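Intracellular exo-alpha-(1->5)-L-arabinofuranosidase (Bifidobacterium longum, PDB 2Y2W) hydrolyses terminal alpha-(1->5)-linked L-arabinofuranosyl bonds in branched and debranched arabinans, and also acts on wheat arabinoxylan, in plant cell wall breakdown. Local coordinates at residues D58-S66 and F434-G443; M300-E308 and A483-P491. All coordinates share one frame; numbering follows the deposited sequence.

Contact 1 (D58-S66 and F434-G443); sequences DVPPRLFGS and FAEAALHARG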
loop_
_atom_site.group_PDB
_atom_site.type_symbol
_atom_site.label_atom_id
_atom_site.label_comp_id
_atom_site.label_asym_id
_atom_site.label_seq_id
_atom_site.Cartn_x
_atom_site.Cartn_y
_atom_site.Cartn_z
ATOM N N ASP D 58 -25.692 12.219 -30.806
ATOM C CA ASP D 58 -24.908 11.641 -31.892
ATOM C C ASP D 58 -24.331 10.316 -31.402
ATOM O O ASP D 58 -23.818 10.236 -30.284
ATOM C CB ASP D 58 -23.782 12.589 -32.321
ATOM C CG ASP D 58 -22.773 12.850 -31.209
ATOM O OD1 ASP D 58 -23.192 13.221 -30.090
ATOM O OD2 ASP D 58 -21.559 12.686 -31.456
ATOM N N VAL D 59 -24.435 9.276 -32.224
ATOM C CA VAL D 59 -23.980 7.948 -31.817
ATOM C C VAL D 59 -22.451 7.875 -31.725
ATOM O O VAL D 59 -21.756 8.099 -32.721
ATOM C CB VAL D 59 -24.557 6.815 -32.719
ATOM C CG1 VAL D 59 -24.352 7.123 -34.197
ATOM C CG2 VAL D 59 -23.952 5.459 -32.351
ATOM N N PRO D 60 -21.926 7.580 -30.517
ATOM C CA PRO D 60 -20.485 7.416 -30.338
ATOM C C PRO D 60 -19.990 6.115 -30.971
ATOM O O PRO D 60 -20.629 5.077 -30.810
ATOM C CB PRO D 60 -20.319 7.376 -28.815
ATOM C CG PRO D 60 -21.624 6.887 -28.301
ATOM C CD PRO D 60 -22.671 7.370 -29.259
ATOM N N PRO D 61 -18.871 6.173 -31.715
ATOM C CA PRO D 61 -18.272 4.967 -32.291
ATOM C C PRO D 61 -17.770 3.956 -31.254
ATOM O O PRO D 61 -17.627 2.778 -31.577
ATOM C CB PRO D 61 -17.098 5.517 -33.103
ATOM C CG PRO D 61 -17.505 6.897 -33.450
ATOM C CD PRO D 61 -18.254 7.398 -32.258
ATOM N N ARG D 62 -17.514 4.416 -30.028
ATOM C CA ARG D 62 -17.003 3.553 -28.956
ATOM C C ARG D 62 -18.070 2.644 -28.354
ATOM O O ARG D 62 -17.753 1.717 -27.601
ATOM C CB ARG D 62 -16.351 4.382 -27.848
ATOM C CG ARG D 62 -14.962 4.890 -28.177
ATOM C CD ARG D 62 -14.179 5.124 -26.904
ATOM N NE ARG D 62 -12.912 5.804 -27.153
ATOM C CZ ARG D 62 -12.631 7.043 -26.764
ATOM N NH1 ARG D 62 -13.526 7.761 -26.090
ATOM N NH2 ARG D 62 -11.447 7.564 -27.044
ATOM N N LEU D 63 -19.330 2.914 -28.687
ATOM C CA LEU D 63 -20.444 2.083 -28.246
ATOM C C LEU D 63 -20.360 0.668 -28.827
ATOM O O LEU D 63 -20.927 -0.275 -28.268
ATOM C CB LEU D 63 -21.777 2.736 -28.622
ATOM C CG LEU D 63 -22.988 2.425 -27.740
ATOM C CD1 LEU D 63 -22.845 3.086 -26.379
ATOM C CD2 LEU D 63 -24.269 2.881 -28.411
ATOM N N PHE D 64 -19.647 0.530 -29.942
ATOM C CA PHE D 64 -19.472 -0.763 -30.593
ATOM C C PHE D 64 -18.090 -1.358 -30.323
ATOM O O PHE D 64 -17.463 -1.944 -31.206
ATOM C CB PHE D 64 -19.760 -0.653 -32.093
ATOM C CG PHE D 64 -21.085 -0.011 -32.404
ATOM C CD1 PHE D 64 -22.279 -0.666 -32.108
ATOM C CD2 PHE D 64 -21.139 1.254 -32.977
ATOM C CE1 PHE D 64 -23.502 -0.074 -32.383
ATOM C CE2 PHE D 64 -22.360 1.856 -33.257
ATOM C CZ PHE D 64 -23.545 1.191 -32.958
ATOM N N GLY D 65 -17.628 -1.206 -29.086
ATOM C CA GLY D 65 -16.360 -1.779 -28.666
ATOM C C GLY D 65 -16.508 -3.185 -28.120
ATOM O O GLY D 65 -17.614 -3.624 -27.800
ATOM N N SER D 66 -15.384 -3.893 -28.025
ATOM C CA SER D 66 -15.350 -5.220 -27.418
ATOM C C SER D 66 -14.249 -5.306 -26.363
ATOM O O SER D 66 -13.744 -4.283 -25.900
ATOM C CB SER D 66 -15.186 -6.313 -28.479
ATOM O OG SER D 66 -15.361 -7.602 -27.913
ATOM N N PHE D 434 -25.187 -7.405 -33.468
ATOM C CA PHE D 434 -24.091 -6.472 -33.210
ATOM C C PHE D 434 -23.566 -5.865 -34.509
ATOM O O PHE D 434 -23.441 -4.643 -34.619
ATOM C CB PHE D 434 -22.957 -7.155 -32.435
ATOM C CG PHE D 434 -21.946 -6.194 -31.871
ATOM C CD1 PHE D 434 -20.848 -5.790 -32.625
ATOM C CD2 PHE D 434 -22.095 -5.687 -30.583
ATOM C CE1 PHE D 434 -19.911 -4.900 -32.109
ATOM C CE2 PHE D 434 -21.164 -4.794 -30.055
ATOM C CZ PHE D 434 -20.070 -4.400 -30.819
ATOM N N ALA D 435 -23.268 -6.724 -35.485
ATOM C CA ALA D 435 -22.769 -6.293 -36.794
ATOM C C ALA D 435 -23.662 -5.231 -37.445
ATOM O O ALA D 435 -23.174 -4.181 -37.867
ATOM C CB ALA D 435 -22.601 -7.492 -37.716
ATOM N N GLU D 436 -24.964 -5.502 -37.505
ATOM C CA GLU D 436 -25.930 -4.568 -38.085
ATOM C C GLU D 436 -25.930 -3.204 -37.403
ATOM O O GLU D 436 -25.945 -2.172 -38.078
ATOM C CB GLU D 436 -27.340 -5.163 -38.073
ATOM C CG GLU D 436 -27.756 -5.781 -39.401
ATOM C CD GLU D 436 -27.973 -4.746 -40.497
ATOM O OE1 GLU D 436 -28.458 -3.633 -40.193
ATOM O OE2 GLU D 436 -27.663 -5.053 -41.668
ATOM N N ALA D 437 -25.913 -3.206 -36.072
ATOM C CA ALA D 437 -25.876 -1.969 -35.304
ATOM C C ALA D 437 -24.542 -1.250 -35.496
ATOM O O ALA D 437 -24.508 -0.031 -35.643
ATOM C CB ALA D 437 -26.131 -2.246 -33.834
ATOM N N ALA D 438 -23.454 -2.016 -35.519
ATOM C CA ALA D 438 -22.110 -1.456 -35.641
ATOM C C ALA D 438 -21.842 -0.821 -37.001
ATOM O O ALA D 438 -21.122 0.173 -37.089
ATOM C CB ALA D 438 -21.060 -2.518 -35.336
ATOM N N LEU D 439 -22.428 -1.387 -38.053
ATOM C CA LEU D 439 -22.157 -0.939 -39.421
ATOM C C LEU D 439 -23.145 0.089 -39.989
ATOM O O LEU D 439 -22.866 0.700 -41.023
ATOM C CB LEU D 439 -22.031 -2.138 -40.375
ATOM C CG LEU D 439 -20.738 -2.964 -40.330
ATOM C CD1 LEU D 439 -20.897 -4.254 -41.124
ATOM C CD2 LEU D 439 -19.534 -2.173 -40.835
ATOM N N HIS D 440 -24.281 0.289 -39.323
ATOM C CA HIS D 440 -25.334 1.152 -39.877
ATOM C C HIS D 440 -25.934 2.198 -38.929
ATOM O O HIS D 440 -26.525 3.178 -39.387
ATOM C CB HIS D 440 -26.436 0.303 -40.516
ATOM C CG HIS D 440 -25.947 -0.567 -41.631
ATOM N ND1 HIS D 440 -25.713 -0.085 -42.900
ATOM C CD2 HIS D 440 -25.629 -1.882 -41.662
ATOM C CE1 HIS D 440 -25.281 -1.070 -43.668
ATOM N NE2 HIS D 440 -25.223 -2.171 -42.941
ATOM N N ALA D 441 -25.785 1.998 -37.621
ATOM C CA ALA D 441 -26.258 2.984 -36.653
ATOM C C ALA D 441 -25.349 4.211 -36.659
ATOM O O ALA D 441 -24.413 4.314 -35.864
ATOM C CB ALA D 441 -26.357 2.378 -35.258
ATOM N N ARG D 442 -25.633 5.131 -37.577
ATOM C CA ARG D 442 -24.825 6.335 -37.761
ATOM C C ARG D 442 -25.643 7.607 -37.551
ATOM O O ARG D 442 -26.875 7.583 -37.611
ATOM C CB ARG D 442 -24.193 6.350 -39.158
ATOM C CG ARG D 442 -23.177 5.242 -39.426
ATOM C CD ARG D 442 -21.900 5.417 -38.606
ATOM N NE ARG D 442 -20.751 4.759 -39.230
ATOM C CZ ARG D 442 -20.431 3.475 -39.077
ATOM N NH1 ARG D 442 -21.172 2.679 -38.318
ATOM N NH2 ARG D 442 -19.363 2.986 -39.693
ATOM N N GLY D 443 -24.943 8.712 -37.300
ATOM C CA GLY D 443 -25.569 10.024 -37.169
ATOM C C GLY D 443 -26.141 10.285 -35.791
ATOM O O GLY D 443 -25.414 10.274 -34.796
#
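At the seam between the (beta/alpha)8 barrel and the beta domain, F64, in the turn leading into the first barrel strand (65-67), lies against helix 431-440. The CH-pi geometry is clear: A438 CA sits 3.6 Å from the centroid of the F64 ring, 11° off its normal. The far end of the ring reaches A437 in the helix, with F64 CE1 3.7 Å from A437 CB, and A441 in the inverse gamma turn just after it, with F64 CZ 3.8 Å from A441 CB. F434, its CG anti to the backbone N (chi1 -167°), turns its ring edge to the F64 carbonyl, F434 CZ lying 3.6 Å from F64 O. At the other end V59 N donates to G443 O (2.9 Å, 161° at the hydrogen), and V59 CG1 rests 3.3 Å from A441 O. M392 of helix 382-397 touches both F64 and A437. An alanine in place of F64 would probably open a gap over A438 and leave the A437 and A441 methyls without their aromatic partner. One conventional hydrogen bond crosses; the rest is ring packing and carbon contacts to backbone carbonyls, consistent with small alanines letting F64 lie close to the helix while the V59-G443 bond fixes the other end.

Contact 2 (M300-E308 and A483-P491); sequences MQDFLASSE and AVNRDANTP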
loop_
_atom_site.group_PDB
_atom_site.type_symbol
_atom_site.label_atom_id
_atom_site.label_comp_id
_atom_site.label_asym_id
_atom_site.label_seq_id
_atom_site.Cartn_x
_atom_site.Cartn_y
_atom_site.Cartn_z
ATOM N N MET D 300 -37.317 -17.518 -18.624
ATOM C CA MET D 300 -37.125 -17.079 -20.007
ATOM C C MET D 300 -37.708 -15.683 -20.239
ATOM O O MET D 300 -37.042 -14.822 -20.817
ATOM C CB MET D 300 -37.738 -18.101 -20.976
ATOM C CG MET D 300 -37.863 -17.648 -22.435
ATOM S SD MET D 300 -36.315 -17.147 -23.215
ATOM C CE MET D 300 -35.410 -18.693 -23.270
ATOM N N GLN D 301 -38.937 -15.468 -19.775
ATOM C CA GLN D 301 -39.617 -14.176 -19.919
ATOM C C GLN D 301 -38.926 -13.054 -19.135
ATOM O O GLN D 301 -38.900 -11.907 -19.584
ATOM C CB GLN D 301 -41.097 -14.287 -19.519
ATOM C CG GLN D 301 -41.964 -13.093 -19.935
ATOM C CD GLN D 301 -42.161 -12.990 -21.442
ATOM O OE1 GLN D 301 -43.014 -13.665 -22.018
ATOM N NE2 GLN D 301 -41.379 -12.128 -22.082
ATOM N N ASP D 302 -38.373 -13.390 -17.970
ATOM C CA ASP D 302 -37.559 -12.450 -17.196
ATOM C C ASP D 302 -36.296 -12.071 -17.971
ATOM O O ASP D 302 -35.884 -10.908 -17.985
ATOM C CB ASP D 302 -37.161 -13.053 -15.842
ATOM C CG ASP D 302 -38.352 -13.307 -14.928
ATOM O OD1 ASP D 302 -39.508 -13.070 -15.342
ATOM O OD2 ASP D 302 -38.120 -13.756 -13.783
ATOM N N PHE D 303 -35.699 -13.072 -18.615
ATOM C CA PHE D 303 -34.456 -12.918 -19.358
ATOM C C PHE D 303 -34.617 -12.065 -20.621
ATOM O O PHE D 303 -33.729 -11.285 -20.964
ATOM C CB PHE D 303 -33.878 -14.298 -19.689
ATOM C CG PHE D 303 -32.680 -14.262 -20.591
ATOM C CD1 PHE D 303 -31.547 -13.529 -20.247
ATOM C CD2 PHE D 303 -32.676 -14.981 -21.779
ATOM C CE1 PHE D 303 -30.439 -13.500 -21.081
ATOM C CE2 PHE D 303 -31.570 -14.966 -22.616
ATOM C CZ PHE D 303 -30.448 -14.225 -22.265
ATOM N N LEU D 304 -35.753 -12.207 -21.300
ATOM C CA LEU D 304 -36.022 -11.434 -22.512
ATOM C C LEU D 304 -36.229 -9.946 -22.220
ATOM O O LEU D 304 -36.038 -9.103 -23.099
ATOM C CB LEU D 304 -37.215 -12.013 -23.278
ATOM C CG LEU D 304 -37.017 -13.389 -23.931
ATOM C CD1 LEU D 304 -38.357 -14.073 -24.161
ATOM C CD2 LEU D 304 -36.225 -13.293 -25.229
ATOM N N ALA D 305 -36.597 -9.632 -20.979
ATOM C CA ALA D 305 -36.774 -8.248 -20.546
ATOM C C ALA D 305 -35.586 -7.738 -19.723
ATOM O O ALA D 305 -35.749 -6.877 -18.851
ATOM C CB ALA D 305 -38.078 -8.104 -19.764
ATOM N N SER D 306 -34.393 -8.258 -20.016
ATOM C CA SER D 306 -33.172 -7.901 -19.283
ATOM C C SER D 306 -32.726 -6.458 -19.498
ATOM O O SER D 306 -31.973 -5.911 -18.688
ATOM C CB SER D 306 -32.028 -8.855 -19.628
ATOM O OG SER D 306 -32.226 -10.118 -19.018
ATOM N N SER D 307 -33.193 -5.852 -20.587
ATOM C CA SER D 307 -32.915 -4.446 -20.890
ATOM C C SER D 307 -33.429 -3.497 -19.805
ATOM O O SER D 307 -32.866 -2.419 -19.598
ATOM C CB SER D 307 -33.496 -4.064 -22.254
ATOM O OG SER D 307 -34.779 -4.633 -22.446
ATOM N N GLU D 308 -34.489 -3.916 -19.114
ATOM C CA GLU D 308 -35.089 -3.143 -18.022
ATOM C C GLU D 308 -34.143 -2.979 -16.833
ATOM O O GLU D 308 -34.158 -1.948 -16.158
ATOM C CB GLU D 308 -36.397 -3.795 -17.564
ATOM C CG GLU D 308 -37.469 -3.888 -18.647
ATOM C CD GLU D 308 -37.993 -2.530 -19.083
ATOM O OE1 GLU D 308 -38.400 -1.732 -18.209
ATOM O OE2 GLU D 308 -38.003 -2.264 -20.304
ATOM N N ALA D 483 -35.524 -3.107 -33.932
ATOM C CA ALA D 483 -36.649 -3.407 -33.044
ATOM C C ALA D 483 -36.633 -4.843 -32.527
ATOM O O ALA D 483 -36.182 -5.758 -33.216
ATOM C CB ALA D 483 -37.976 -3.098 -33.733
ATOM N N VAL D 484 -37.138 -5.025 -31.309
ATOM C CA VAL D 484 -37.148 -6.328 -30.643
ATOM C C VAL D 484 -38.548 -6.693 -30.136
ATOM O O VAL D 484 -39.278 -5.836 -29.635
ATOM C CB VAL D 484 -36.100 -6.368 -29.486
ATOM C CG1 VAL D 484 -36.482 -7.375 -28.403
ATOM C CG2 VAL D 484 -34.719 -6.696 -30.034
ATOM N N ASN D 485 -38.914 -7.964 -30.294
ATOM C CA ASN D 485 -40.135 -8.510 -29.704
ATOM C C ASN D 485 -39.799 -9.367 -28.485
ATOM O O ASN D 485 -39.162 -10.417 -28.611
ATOM C CB ASN D 485 -40.928 -9.322 -30.735
ATOM C CG ASN D 485 -42.285 -9.776 -30.212
ATOM O OD1 ASN D 485 -42.875 -9.142 -29.333
ATOM N ND2 ASN D 485 -42.787 -10.877 -30.756
ATOM N N ARG D 486 -40.233 -8.912 -27.311
ATOM C CA ARG D 486 -39.864 -9.542 -26.040
ATOM C C ARG D 486 -40.852 -10.601 -25.536
ATOM O O ARG D 486 -40.526 -11.363 -24.623
ATOM C CB ARG D 486 -39.617 -8.479 -24.962
ATOM C CG ARG D 486 -38.355 -7.658 -25.186
ATOM C CD ARG D 486 -38.030 -6.769 -23.998
ATOM N NE ARG D 486 -38.787 -5.520 -24.006
ATOM C CZ ARG D 486 -38.592 -4.514 -23.158
ATOM N NH1 ARG D 486 -37.657 -4.595 -22.218
ATOM N NH2 ARG D 486 -39.334 -3.419 -23.249
ATOM N N ASP D 487 -42.046 -10.645 -26.126
ATOM C CA ASP D 487 -43.050 -11.657 -25.785
ATOM C C ASP D 487 -42.546 -13.042 -26.184
ATOM O O ASP D 487 -41.982 -13.215 -27.266
ATOM C CB ASP D 487 -44.385 -11.347 -26.475
ATOM C CG ASP D 487 -45.563 -12.106 -25.864
ATOM O OD1 ASP D 487 -45.488 -13.347 -25.718
ATOM O OD2 ASP D 487 -46.580 -11.454 -25.546
ATOM N N ALA D 488 -42.758 -14.019 -25.307
ATOM C CA ALA D 488 -42.194 -15.360 -25.483
ATOM C C ALA D 488 -43.090 -16.343 -26.245
ATOM O O ALA D 488 -42.603 -17.355 -26.761
ATOM C CB ALA D 488 -41.786 -15.943 -24.135
ATOM N N ASN D 489 -44.388 -16.049 -26.317
ATOM C CA ASN D 489 -45.354 -16.952 -26.959
ATOM C C ASN D 489 -46.488 -16.267 -27.742
ATOM O O ASN D 489 -47.417 -16.935 -28.208
ATOM C CB ASN D 489 -45.909 -17.974 -25.948
ATOM C CG ASN D 489 -46.153 -17.372 -24.571
ATOM O OD1 ASN D 489 -46.872 -16.382 -24.426
ATOM N ND2 ASN D 489 -45.556 -17.978 -23.552
ATOM N N THR D 490 -46.404 -14.947 -27.893
ATOM C CA THR D 490 -47.379 -14.193 -28.683
ATOM C C THR D 490 -46.685 -13.299 -29.717
ATOM O O THR D 490 -45.911 -12.412 -29.350
ATOM C CB THR D 490 -48.315 -13.341 -27.791
ATOM O OG1 THR D 490 -48.904 -14.170 -26.781
ATOM C CG2 THR D 490 -49.422 -12.691 -28.620
ATOM N N PRO D 491 -46.957 -13.541 -31.015
ATOM C CA PRO D 491 -46.436 -12.714 -32.105
ATOM C C PRO D 491 -47.209 -11.404 -32.244
ATOM O O PRO D 491 -48.429 -11.382 -32.057
ATOM C CB PRO D 491 -46.655 -13.589 -33.351
ATOM C CG PRO D 491 -47.029 -14.951 -32.838
ATOM C CD PRO D 491 -47.702 -14.698 -31.534
#
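Segment 300-308 runs from the last turn of helix 297-304 through a short break into helix 307-327, while segment 483-491 leaves strand 478-485 into a loop whose first residues, 486-488, lie beside the helix; the backbones come nearest at L304 and R486, 5.5 Å between CA atoms. The contact thus joins the helical region between barrel strands 280-287 and 335-341 to the beta domain, away from the annotated sites. With chi1 at -167° Q301 CG lies opposite its own N, and a bend at chi2 brings the amide to the loop. There Q301 NE2 donates to R486 O over 2.8 Å, and Q301 OE1 takes a weak bond from A488 N. L304 CD1 meets A488 CB at 3.9 Å. R486 passes the helix end, its CD 3.2 Å from L304 O, and bends at chi3. Its NH1 reaches the anti lone pair of E308 OE2 at 3.0 Å (158° at the hydrogen), in a salt bridge whose carboxylate and guanidinium planes are 44° apart. D487 OD1 accepts from N489 N (an Asx turn) and also from T490 N, an Asx motif. These bonds probably hold the R486 backbone to the end of helix 297-304 and its buried guanidinium to the start of helix 307-327.

Along the chain the order is 58-66, 300-308, 434-443 and 483-491, so the two contacts cross. Contact 1 closes a loop of 367 residues, bringing the start of the first barrel strand to the helix that follows the eighth, 402-408. Contact 2 opens within that span and closes beyond it, spanning 174 residues to bring the region between barrel strands 280-287 and 335-341 to the end of strand 478-485 in the mixed sheet. The centres of contact 1 and contact 2 are 23 Å apart; the nearest atoms of contact 1 and contact 2 are about 9 Å apart. Helix 382-397 links them, packing on both 58-66 and 434-443, and on S307 of contact 2. Together they join barrel and beta domain at two separate places.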